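Local coordinates for enolase (alpha proteobacterium BAL199, PDB 3UGV), which is probably a magnesium-dependent lyase of the enolase superfamily, related to mandelate racemase and muconate lactonizing enzyme, at residues Thr52-Glu64 / Ala73-Leu86. Sequence-based numbering, arbitrary orientation.
Sequences TIPDWPLILIDIE and AYLEPYVPKAMKYL
Trp56 of strand 52-64 reaches Glu76 and Tyr78 with the rim of its indole. Its CG stands anti to the backbone N (chi1 -170°), which brings the ring edge back to these two residues. From CB the side chain first leads away from residues 73-86. Beyond it, NE1 donates to OE1 of Glu76 at 2.8 Å, in the indole plane, on the anti side of the carboxylate and somewhat out of its plane. The carboxylate is turned at right angles to the ring. CE2 also borders OE1, and CZ2 packs against CB of Glu76. CZ3 and CH2 meet the Tyr78 ring: CH2 lies 4.1 Å from CE1, over the tyrosine face, in a T-shaped pair with planes at 72°. One indole face covers a water that donates to Pro57 O and accepts from Tyr78 N. Cut back to alanine, this position would probably leave Glu76 OE1 without its indole donor and Tyr78 without the ring edge against its face. Leu58 CD2 packs 3.4 Å from CG of Glu76. The opposite side of the strand meets helix 83-86: Met83 CE touches Pro57 CB at 3.7 Å, and Ile59 CD1 sits 3.8 Å from Leu86 CB. Ile59 and Leu75 exchange two backbone bonds, as do Ile61 and Ala73. Tyr78 also stacks on Phe117 of a second subunit. This antiparallel hairpin leads into the first helix of the family's N-terminal capping domain.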
loop_
_atom_site.group_PDB
_atom_site.type_symbol
_atom_site.label_atom_id
_atom_site.label_comp_id
_atom_site.label_asym_id
_atom_site.label_seq_id
_atom_site.Cartn_x
_atom_site.Cartn_y
_atom_site.Cartn_z
ATOM N N THR F 52 0.945 35.334 -28.254
ATOM C CA THR F 52 1.741 34.929 -29.409
ATOM C C THR F 52 3.199 35.363 -29.229
ATOM O O THR F 52 3.522 36.545 -29.345
ATOM C CB THR F 52 1.167 35.525 -30.720
ATOM O OG1 THR F 52 -0.130 34.967 -30.970
ATOM C CG2 THR F 52 2.084 35.235 -31.913
ATOM N N ILE F 53 4.071 34.402 -28.934
ATOM C CA ILE F 53 5.481 34.688 -28.671
ATOM C C ILE F 53 6.321 34.536 -29.937
ATOM O O ILE F 53 6.471 33.429 -30.450
ATOM C CB ILE F 53 6.059 33.766 -27.570
ATOM C CG1 ILE F 53 5.283 33.934 -26.265
ATOM C CG2 ILE F 53 7.542 34.056 -27.353
ATOM C CD1 ILE F 53 3.843 33.452 -26.322
ATOM N N PRO F 54 6.866 35.651 -30.450
ATOM C CA PRO F 54 7.652 35.630 -31.687
ATOM C C PRO F 54 9.150 35.528 -31.417
ATOM O O PRO F 54 9.914 35.150 -32.310
ATOM C CB PRO F 54 7.331 36.991 -32.313
ATOM C CG PRO F 54 6.939 37.885 -31.134
ATOM C CD PRO F 54 6.760 37.015 -29.904
ATOM N N ASP F 55 9.553 35.862 -30.195
ATOM C CA ASP F 55 10.964 35.934 -29.831
ATOM C C ASP F 55 11.447 34.663 -29.141
ATOM O O ASP F 55 10.733 34.067 -28.334
ATOM C CB ASP F 55 11.210 37.137 -28.920
ATOM C CG ASP F 55 10.791 38.440 -29.557
ATOM O OD1 ASP F 55 11.157 38.673 -30.730
ATOM O OD2 ASP F 55 10.084 39.225 -28.889
ATOM N N TRP F 56 12.669 34.262 -29.463
ATOM C CA TRP F 56 13.269 33.084 -28.868
ATOM C C TRP F 56 14.641 33.444 -28.327
ATOM O O TRP F 56 15.564 33.703 -29.093
ATOM C CB TRP F 56 13.378 31.964 -29.906
ATOM C CG TRP F 56 13.754 30.646 -29.303
ATOM C CD1 TRP F 56 14.903 29.919 -29.530
ATOM C CD2 TRP F 56 12.991 29.902 -28.355
ATOM N NE1 TRP F 56 14.884 28.768 -28.779
ATOM C CE2 TRP F 56 13.726 28.739 -28.046
ATOM C CE3 TRP F 56 11.757 30.107 -27.731
ATOM C CZ2 TRP F 56 13.260 27.788 -27.148
ATOM C CZ3 TRP F 56 11.300 29.165 -26.842
ATOM C CH2 TRP F 56 12.047 28.019 -26.560
ATOM N N PRO F 57 14.780 33.479 -26.997
ATOM C CA PRO F 57 16.057 33.825 -26.358
ATOM C C PRO F 57 17.034 32.646 -26.253
ATOM O O PRO F 57 16.617 31.528 -25.967
ATOM C CB PRO F 57 15.625 34.273 -24.964
ATOM C CG PRO F 57 14.387 33.479 -24.688
ATOM C CD PRO F 57 13.699 33.277 -26.021
ATOM N N LEU F 58 18.318 32.907 -26.494
ATOM C CA LEU F 58 19.384 31.922 -26.302
ATOM C C LEU F 58 20.545 32.559 -25.535
ATOM O O LEU F 58 20.916 33.701 -25.797
ATOM C CB LEU F 58 19.919 31.423 -27.645
ATOM C CG LEU F 58 18.954 30.790 -28.634
ATOM C CD1 LEU F 58 19.603 30.650 -30.005
ATOM C CD2 LEU F 58 18.473 29.443 -28.132
ATOM N N ILE F 59 21.113 31.831 -24.583
ATOM C CA ILE F 59 22.376 32.252 -23.986
ATOM C C ILE F 59 23.498 31.384 -24.561
ATOM O O ILE F 59 23.507 30.165 -24.382
ATOM C CB ILE F 59 22.337 32.157 -22.452
ATOM C CG1 ILE F 59 21.305 33.139 -21.895
ATOM C CG2 ILE F 59 23.723 32.427 -21.857
ATOM C CD1 ILE F 59 20.905 32.874 -20.456
ATOM N N LEU F 60 24.413 32.013 -25.291
ATOM C CA LEU F 60 25.570 31.326 -25.865
ATOM C C LEU F 60 26.697 31.280 -24.841
ATOM O O LEU F 60 27.066 32.299 -24.267
ATOM C CB LEU F 60 26.056 32.046 -27.127
ATOM C CG LEU F 60 25.449 31.653 -28.477
ATOM C CD1 LEU F 60 23.954 31.787 -28.484
ATOM C CD2 LEU F 60 26.042 32.493 -29.598
ATOM N N ILE F 61 27.251 30.097 -24.629
ATOM C CA ILE F 61 28.236 29.897 -23.581
ATOM C C ILE F 61 29.552 29.392 -24.147
ATOM O O ILE F 61 29.578 28.400 -24.874
ATOM C CB ILE F 61 27.713 28.888 -22.545
ATOM C CG1 ILE F 61 26.486 29.467 -21.845
ATOM C CG2 ILE F 61 28.816 28.498 -21.550
ATOM C CD1 ILE F 61 25.740 28.465 -21.015
ATOM N N ASP F 62 30.637 30.087 -23.808
ATOM C CA ASP F 62 31.984 29.738 -24.259
ATOM C C ASP F 62 32.931 29.546 -23.074
ATOM O O ASP F 62 33.109 30.445 -22.259
ATOM C CB ASP F 62 32.543 30.837 -25.160
ATOM C CG ASP F 62 32.098 30.701 -26.601
ATOM O OD1 ASP F 62 32.696 29.876 -27.328
ATOM O OD2 ASP F 62 31.173 31.439 -27.009
ATOM N N ILE F 63 33.535 28.368 -22.988
ATOM C CA ILE F 63 34.504 28.061 -21.954
ATOM C C ILE F 63 35.898 28.190 -22.541
ATOM O O ILE F 63 36.139 27.751 -23.668
ATOM C CB ILE F 63 34.352 26.613 -21.459
ATOM C CG1 ILE F 63 32.972 26.390 -20.862
ATOM C CG2 ILE F 63 35.382 26.306 -20.407
ATOM C CD1 ILE F 63 32.734 27.196 -19.628
ATOM N N GLU F 64 36.807 28.804 -21.787
ATOM C CA GLU F 64 38.231 28.780 -22.110
ATOM C C GLU F 64 38.949 27.905 -21.094
ATOM O O GLU F 64 38.648 27.970 -19.901
ATOM C CB GLU F 64 38.832 30.189 -22.057
ATOM C CG GLU F 64 38.253 31.179 -23.060
ATOM C CD GLU F 64 39.106 32.439 -23.217
ATOM O OE1 GLU F 64 40.217 32.499 -22.638
ATOM O OE2 GLU F 64 38.661 33.369 -23.929
ATOM N N ALA F 73 28.323 25.565 -25.669
ATOM C CA ALA F 73 26.948 25.088 -25.615
ATOM C C ALA F 73 26.019 26.289 -25.465
ATOM O O ALA F 73 26.469 27.439 -25.370
ATOM C CB ALA F 73 26.765 24.127 -24.464
ATOM N N TYR F 74 24.720 26.040 -25.450
ATOM C CA TYR F 74 23.782 27.143 -25.318
ATOM C C TYR F 74 22.603 26.775 -24.430
ATOM O O TYR F 74 22.305 25.605 -24.224
ATOM C CB TYR F 74 23.300 27.634 -26.692
ATOM C CG TYR F 74 22.506 26.615 -27.481
ATOM C CD1 TYR F 74 21.132 26.467 -27.292
ATOM C CD2 TYR F 74 23.124 25.811 -28.420
ATOM C CE1 TYR F 74 20.405 25.540 -28.021
ATOM C CE2 TYR F 74 22.408 24.876 -29.149
ATOM C CZ TYR F 74 21.054 24.742 -28.950
ATOM O OH TYR F 74 20.348 23.811 -29.691
ATOM N N LEU F 75 21.952 27.797 -23.897
ATOM C CA LEU F 75 20.761 27.621 -23.093
ATOM C C LEU F 75 19.591 28.218 -23.850
ATOM O O LEU F 75 19.758 29.190 -24.594
ATOM C CB LEU F 75 20.925 28.327 -21.744
ATOM C CG LEU F 75 21.754 27.619 -20.677
ATOM C CD1 LEU F 75 22.144 28.596 -19.609
ATOM C CD2 LEU F 75 20.948 26.498 -20.073
ATOM N N GLU F 76 18.412 27.630 -23.664
ATOM C CA GLU F 76 17.179 28.172 -24.215
ATOM C C GLU F 76 16.196 28.386 -23.080
ATOM O O GLU F 76 15.369 27.516 -22.800
ATOM C CB GLU F 76 16.582 27.207 -25.236
ATOM C CG GLU F 76 17.584 26.711 -26.247
ATOM C CD GLU F 76 16.955 25.844 -27.308
ATOM O OE1 GLU F 76 16.346 26.405 -28.247
ATOM O OE2 GLU F 76 17.067 24.604 -27.197
ATOM N N PRO F 77 16.277 29.554 -22.430
ATOM C CA PRO F 77 15.550 29.843 -21.186
ATOM C C PRO F 77 14.110 30.368 -21.333
ATOM O O PRO F 77 13.502 30.678 -20.306
ATOM C CB PRO F 77 16.429 30.898 -20.520
ATOM C CG PRO F 77 16.993 31.662 -21.676
ATOM C CD PRO F 77 17.176 30.656 -22.810
ATOM N N TYR F 78 13.587 30.470 -22.551
ATOM C CA TYR F 78 12.167 30.797 -22.758
ATOM C C TYR F 78 11.803 32.268 -22.565
ATOM O O TYR F 78 11.252 32.902 -23.461
ATOM C CB TYR F 78 11.297 29.981 -21.811
ATOM C CG TYR F 78 10.952 28.598 -22.279
ATOM C CD1 TYR F 78 9.818 28.382 -23.043
ATOM C CD2 TYR F 78 11.736 27.498 -21.927
ATOM C CE1 TYR F 78 9.478 27.118 -23.468
ATOM C CE2 TYR F 78 11.404 26.215 -22.348
ATOM C CZ TYR F 78 10.266 26.037 -23.120
ATOM O OH TYR F 78 9.893 24.789 -23.562
ATOM N N VAL F 79 12.079 32.797 -21.376
ATOM C CA VAL F 79 11.706 34.164 -21.049
ATOM C C VAL F 79 12.919 35.072 -21.150
ATOM O O VAL F 79 13.864 34.938 -20.371
ATOM C CB VAL F 79 11.057 34.280 -19.644
ATOM C CG1 VAL F 79 9.870 33.363 -19.545
ATOM C CG2 VAL F 79 12.029 33.914 -18.573
ATOM N N PRO F 80 12.897 35.993 -22.129
ATOM C CA PRO F 80 14.012 36.903 -22.427
ATOM C C PRO F 80 14.538 37.624 -21.188
ATOM O O PRO F 80 15.747 37.635 -20.950
ATOM C CB PRO F 80 13.390 37.903 -23.408
ATOM C CG PRO F 80 12.317 37.106 -24.110
ATOM C CD PRO F 80 11.749 36.206 -23.034
ATOM N N LYS F 81 13.640 38.207 -20.402
ATOM C CA LYS F 81 14.046 38.946 -19.209
ATOM C C LYS F 81 14.831 38.093 -18.205
ATOM O O LYS F 81 15.589 38.622 -17.399
ATOM C CB LYS F 81 12.839 39.612 -18.534
ATOM C CG LYS F 81 12.382 40.885 -19.249
ATOM C CD LYS F 81 11.400 41.709 -18.417
ATOM C CE LYS F 81 11.142 43.080 -19.049
ATOM N NZ LYS F 81 10.390 44.003 -18.144
ATOM N N ALA F 82 14.662 36.776 -18.255
ATOM C CA ALA F 82 15.407 35.918 -17.342
ATOM C C ALA F 82 16.905 35.896 -17.667
ATOM O O ALA F 82 17.721 35.588 -16.796
ATOM C CB ALA F 82 14.834 34.505 -17.314
ATOM N N MET F 83 17.272 36.224 -18.905
ATOM C CA MET F 83 18.695 36.318 -19.244
ATOM C C MET F 83 19.426 37.299 -18.337
ATOM O O MET F 83 20.635 37.196 -18.160
ATOM C CB MET F 83 18.912 36.671 -20.720
ATOM C CG MET F 83 18.233 35.671 -21.649
ATOM S SD MET F 83 18.874 35.616 -23.329
ATOM C CE MET F 83 18.027 37.008 -24.078
ATOM N N LYS F 84 18.691 38.240 -17.750
ATOM C CA LYS F 84 19.299 39.206 -16.830
ATOM C C LYS F 84 19.547 38.643 -15.428
ATOM O O LYS F 84 20.159 39.309 -14.590
ATOM C CB LYS F 84 18.454 40.474 -16.726
ATOM C CG LYS F 84 18.359 41.271 -18.006
ATOM C CD LYS F 84 17.477 42.480 -17.795
ATOM C CE LYS F 84 16.202 42.102 -17.056
ATOM N NZ LYS F 84 15.254 43.245 -16.978
ATOM N N TYR F 85 19.057 37.437 -15.158
ATOM C CA TYR F 85 19.388 36.781 -13.902
ATOM C C TYR F 85 20.445 35.713 -14.165
ATOM O O TYR F 85 21.372 35.533 -13.372
ATOM C CB TYR F 85 18.167 36.136 -13.242
ATOM C CG TYR F 85 16.840 36.848 -13.428
ATOM C CD1 TYR F 85 16.756 38.238 -13.510
ATOM C CD2 TYR F 85 15.664 36.112 -13.523
ATOM C CE1 TYR F 85 15.523 38.869 -13.689
ATOM C CE2 TYR F 85 14.441 36.722 -13.698
ATOM C CZ TYR F 85 14.365 38.094 -13.782
ATOM O OH TYR F 85 13.120 38.670 -13.961
ATOM N N LEU F 86 20.300 35.022 -15.294
ATOM C CA LEU F 86 21.147 33.878 -15.635
ATOM C C LEU F 86 22.558 34.270 -16.051
ATOM O O LEU F 86 23.517 33.598 -15.674
ATOM C CB LEU F 86 20.505 33.013 -16.729
ATOM C CG LEU F 86 19.226 32.293 -16.298
ATOM C CD1 LEU F 86 18.470 31.737 -17.505
ATOM C CD2 LEU F 86 19.534 31.211 -15.264
HETATM O O HOH W 1 14.634 29.998 -25.286
#